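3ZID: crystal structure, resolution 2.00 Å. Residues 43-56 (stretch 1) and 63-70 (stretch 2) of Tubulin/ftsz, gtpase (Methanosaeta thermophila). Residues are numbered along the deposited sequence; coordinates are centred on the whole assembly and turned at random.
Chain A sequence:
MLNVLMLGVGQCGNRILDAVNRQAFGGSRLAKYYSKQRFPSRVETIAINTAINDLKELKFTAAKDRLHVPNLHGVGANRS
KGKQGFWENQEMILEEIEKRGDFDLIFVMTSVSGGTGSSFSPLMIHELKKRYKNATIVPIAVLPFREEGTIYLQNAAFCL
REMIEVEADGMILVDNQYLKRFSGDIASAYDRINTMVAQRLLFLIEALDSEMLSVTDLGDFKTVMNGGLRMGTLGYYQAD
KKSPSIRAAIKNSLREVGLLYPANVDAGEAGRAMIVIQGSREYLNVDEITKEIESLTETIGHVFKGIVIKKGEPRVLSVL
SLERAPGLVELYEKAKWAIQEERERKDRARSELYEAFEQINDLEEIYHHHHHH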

# COMPACT_ATOMS: atom_id res chain seq x y z
N VAL A 43 -5.30 -6.45 18.04
CA VAL A 43 -4.63 -5.64 17.01
C VAL A 43 -3.58 -4.71 17.58
O VAL A 43 -3.91 -3.72 18.24
N GLU A 44 -2.31 -4.99 17.30
CA GLU A 44 -1.21 -4.14 17.75
C GLU A 44 -0.74 -3.23 16.62
O GLU A 44 -0.70 -3.62 15.46
N THR A 45 -0.40 -2.00 16.98
CA THR A 45 0.04 -1.04 16.00
C THR A 45 1.34 -0.43 16.46
O THR A 45 1.46 -0.03 17.61
N ILE A 46 2.31 -0.37 15.55
CA ILE A 46 3.55 0.35 15.83
C ILE A 46 3.85 1.26 14.67
O ILE A 46 3.91 0.81 13.53
N ALA A 47 3.99 2.55 14.96
CA ALA A 47 4.44 3.51 13.98
C ALA A 47 5.96 3.62 14.08
O ALA A 47 6.50 3.97 15.12
N ILE A 48 6.65 3.31 12.99
CA ILE A 48 8.11 3.33 13.00
C ILE A 48 8.60 4.45 12.07
O ILE A 48 8.11 4.60 10.94
N ASN A 49 9.56 5.24 12.56
CA ASN A 49 10.13 6.35 11.78
C ASN A 49 11.51 6.77 12.27
O ASN A 49 11.84 6.62 13.44
N THR A 50 12.31 7.30 11.35
CA THR A 50 13.61 7.84 11.69
C THR A 50 13.50 9.34 11.94
O THR A 50 14.44 9.96 12.40
N ALA A 51 12.34 9.91 11.63
CA ALA A 51 12.13 11.34 11.86
C ALA A 51 11.18 11.54 13.02
O ALA A 51 9.99 11.23 12.92
N ILE A 52 11.70 12.03 14.15
CA ILE A 52 10.88 12.14 15.35
C ILE A 52 9.75 13.16 15.22
O ILE A 52 8.71 13.01 15.86
N ASN A 53 9.94 14.19 14.40
CA ASN A 53 8.85 15.14 14.12
C ASN A 53 7.59 14.46 13.59
O ASN A 53 6.49 14.82 13.96
N ASP A 54 7.78 13.49 12.69
CA ASP A 54 6.66 12.73 12.14
C ASP A 54 5.90 11.98 13.24
O ASP A 54 4.68 11.99 13.24
N LEU A 55 6.63 11.33 14.14
CA LEU A 55 6.00 10.58 15.22
C LEU A 55 5.28 11.51 16.18
O LEU A 55 4.23 11.18 16.72
N LYS A 56 5.84 12.71 16.35
CA LYS A 56 5.25 13.71 17.23
C LYS A 56 3.90 14.18 16.71
O LYS A 56 2.98 14.42 17.49
N ALA A 63 1.82 6.66 22.85
CA ALA A 63 3.26 6.93 22.90
C ALA A 63 4.08 5.64 22.86
O ALA A 63 5.15 5.60 22.24
N LYS A 64 3.56 4.59 23.47
CA LYS A 64 4.23 3.30 23.46
C LYS A 64 4.27 2.67 22.07
O LYS A 64 5.04 1.74 21.83
N ASP A 65 3.43 3.17 21.17
CA ASP A 65 3.34 2.60 19.84
C ASP A 65 4.08 3.47 18.83
O ASP A 65 3.95 3.27 17.62
N ARG A 66 4.84 4.44 19.33
CA ARG A 66 5.64 5.31 18.48
C ARG A 66 7.11 5.00 18.65
O ARG A 66 7.70 5.32 19.67
N LEU A 67 7.67 4.35 17.64
CA LEU A 67 9.04 3.88 17.68
C LEU A 67 9.96 4.77 16.86
O LEU A 67 9.88 4.82 15.63
N HIS A 68 10.81 5.53 17.56
CA HIS A 68 11.82 6.35 16.92
C HIS A 68 13.08 5.53 16.67
O HIS A 68 13.60 4.88 17.57
N VAL A 69 13.55 5.56 15.44
CA VAL A 69 14.80 4.92 15.08
C VAL A 69 15.81 6.01 14.80
O VAL A 69 15.75 6.64 13.75
N PRO A 70 16.74 6.26 15.74
CA PRO A 70 17.62 7.42 15.53
C PRO A 70 18.43 7.27 14.25
O PRO A 70 18.89 6.17 13.97

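The two stretches meet as neighbouring parallel strands, 43-49 and 66-68, and the packing is organised round His-68, Asp-65 and Arg-66, which cover the most surface. Four backbone hydrogen bonds, beginning with Ala-47 N to Asp-65 O (2.8 Å) and ending with Val-69 N to Asn-49 O (2.8 Å), hold the strands in register, and side chains alternate between the two faces of the sheet as the extended backbone dictates.

His-68 (chi1 t) shares its face with Ala-47, Asn-49 and Arg-66, the face on which helix 52-56 lies. Its ring reaches the start of that helix: NE2 donates a hydrogen bond to Thr-50 O (3.3 Å), while Ile-52 (chi1 t) sets its CB over one ring face, 3.7 Å from the centroid, in a CH-pi contact. Leu-55 (m, t) fills the space between helix and strand, its CD1 lying 3.8 Å from His-68 CB and its CD2 4.2 Å from Arg-66 CB.

Arg-66 (chi1 m, then extended) stretches along the same side until NH1 lies 2.8 Å from Leu-55 O, close but too poorly angled for a hydrogen bond. Asn-49 braces the turn before the helix, since its OD1 accepts from Ala-51 N (3.0 Å).

Asp-65 (m) brings its carboxylate beside Thr-45. A water donates to Asp-65 OD2 (2.9 Å) and Glu-44 OE1 (2.9 Å) and accepts from Thr-45 N (2.9 Å), thereby linking the two acids across the stretches. Lys-64 NZ forms a salt bridge with Asp-65 OD1 (2.9 Å), but stays 4.4 Å from Glu-44 OE1, beyond salt-bridge range.

The face carrying Ile-48 and Leu-67 is apolar. Ile-48 (m, t) places CG1 4.2 Å from Leu-67 CD2 and CG2 3.7 Å from Val-69 CG2, and Ile-46 CG2 packs 3.9 Å from Leu-67 CB.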

# COMPACT_ATOMS: atom_id res chain seq x y z
CB VAL A 43 -5.63 -4.78 16.19
CG1 VAL A 43 -4.92 -4.07 15.05
CG2 VAL A 43 -6.77 -5.63 15.64
CB GLU A 44 -0.05 -4.99 18.25
CG GLU A 44 -0.41 -5.90 19.41
CD GLU A 44 -0.35 -5.21 20.76
OE1 GLU A 44 -0.09 -3.99 20.80
OE2 GLU A 44 -0.60 -5.88 21.78
CB THR A 45 -1.01 0.06 15.80
OG1 THR A 45 -1.18 0.79 17.03
CG2 THR A 45 -2.34 -0.53 15.38
CB ILE A 46 4.74 -0.58 16.03
CG1 ILE A 46 4.42 -1.63 17.09
CG2 ILE A 46 5.98 0.22 16.48
CD1 ILE A 46 5.49 -2.67 17.20
CB ALA A 47 3.81 4.84 14.24
CB ILE A 48 8.66 1.95 12.58
CG1 ILE A 48 7.99 0.86 13.42
CG2 ILE A 48 10.19 1.91 12.71
CD1 ILE A 48 8.29 -0.57 13.01
CB ASN A 49 9.19 7.56 11.82
CG ASN A 49 9.23 8.36 10.54
OD1 ASN A 49 10.29 8.52 9.91
ND2 ASN A 49 8.07 8.87 10.12
CB THR A 50 14.60 7.66 10.53
OG1 THR A 50 14.06 8.27 9.35
CG2 THR A 50 14.86 6.19 10.28
CB ALA A 51 11.60 12.00 10.60
CB ILE A 52 11.74 12.39 16.63
CG1 ILE A 52 10.90 12.20 17.89
CG2 ILE A 52 12.43 13.75 16.59
CD1 ILE A 52 11.67 12.38 19.17
CB ASN A 53 9.28 16.25 13.15
CG ASN A 53 10.05 17.35 13.83
OD1 ASN A 53 9.95 17.53 15.05
ND2 ASN A 53 10.82 18.11 13.06
CB ASP A 54 7.13 11.72 11.10
CG ASP A 54 7.86 12.36 9.93
OD1 ASP A 54 7.95 13.60 9.90
OD2 ASP A 54 8.35 11.61 9.06
CB LEU A 55 7.02 9.73 15.96
CG LEU A 55 7.72 8.65 15.12
CD1 LEU A 55 8.96 8.16 15.86
CD2 LEU A 55 6.77 7.49 14.84
CB LYS A 56 6.19 14.90 17.40
CG LYS A 56 7.31 14.64 18.38
CD LYS A 56 8.38 15.73 18.30
CE LYS A 56 7.80 17.12 18.53
NZ LYS A 56 8.87 18.17 18.58
CB ALA A 63 3.61 7.72 24.15
CB LYS A 64 3.54 2.34 24.42
CG LYS A 64 2.05 2.25 24.19
CD LYS A 64 1.45 1.14 25.05
CE LYS A 64 1.63 -0.23 24.41
NZ LYS A 64 0.59 -0.50 23.38
CB ASP A 65 1.87 2.43 19.45
CG ASP A 65 1.15 1.40 20.30
OD1 ASP A 65 1.83 0.63 21.02
OD2 ASP A 65 -0.09 1.33 20.22
CB ARG A 66 5.38 6.78 18.78
CG ARG A 66 3.95 7.20 18.71
CD ARG A 66 3.82 8.70 18.89
NE ARG A 66 2.42 9.10 18.98
CZ ARG A 66 2.00 10.35 19.09
NH1 ARG A 66 2.88 11.34 19.13
NH2 ARG A 66 0.70 10.61 19.16
CB LEU A 67 9.12 2.43 17.21
CG LEU A 67 10.53 1.84 17.28
CD1 LEU A 67 11.05 1.87 18.70
CD2 LEU A 67 10.53 0.41 16.76
CB HIS A 68 12.16 7.58 17.76
CG HIS A 68 13.07 8.55 17.06
ND1 HIS A 68 14.06 9.24 17.71
CD2 HIS A 68 13.13 8.93 15.76
CE1 HIS A 68 14.70 10.01 16.85
NE2 HIS A 68 14.16 9.84 15.66
CB VAL A 69 14.62 4.04 13.84
CG1 VAL A 69 15.93 3.38 13.48
CG2 VAL A 69 13.50 3.01 14.06
CB PRO A 70 18.54 7.38 16.76
CG PRO A 70 17.81 6.54 17.77
CD PRO A 70 17.07 5.52 16.96
O HOH W 1 -0.86 -1.41 19.83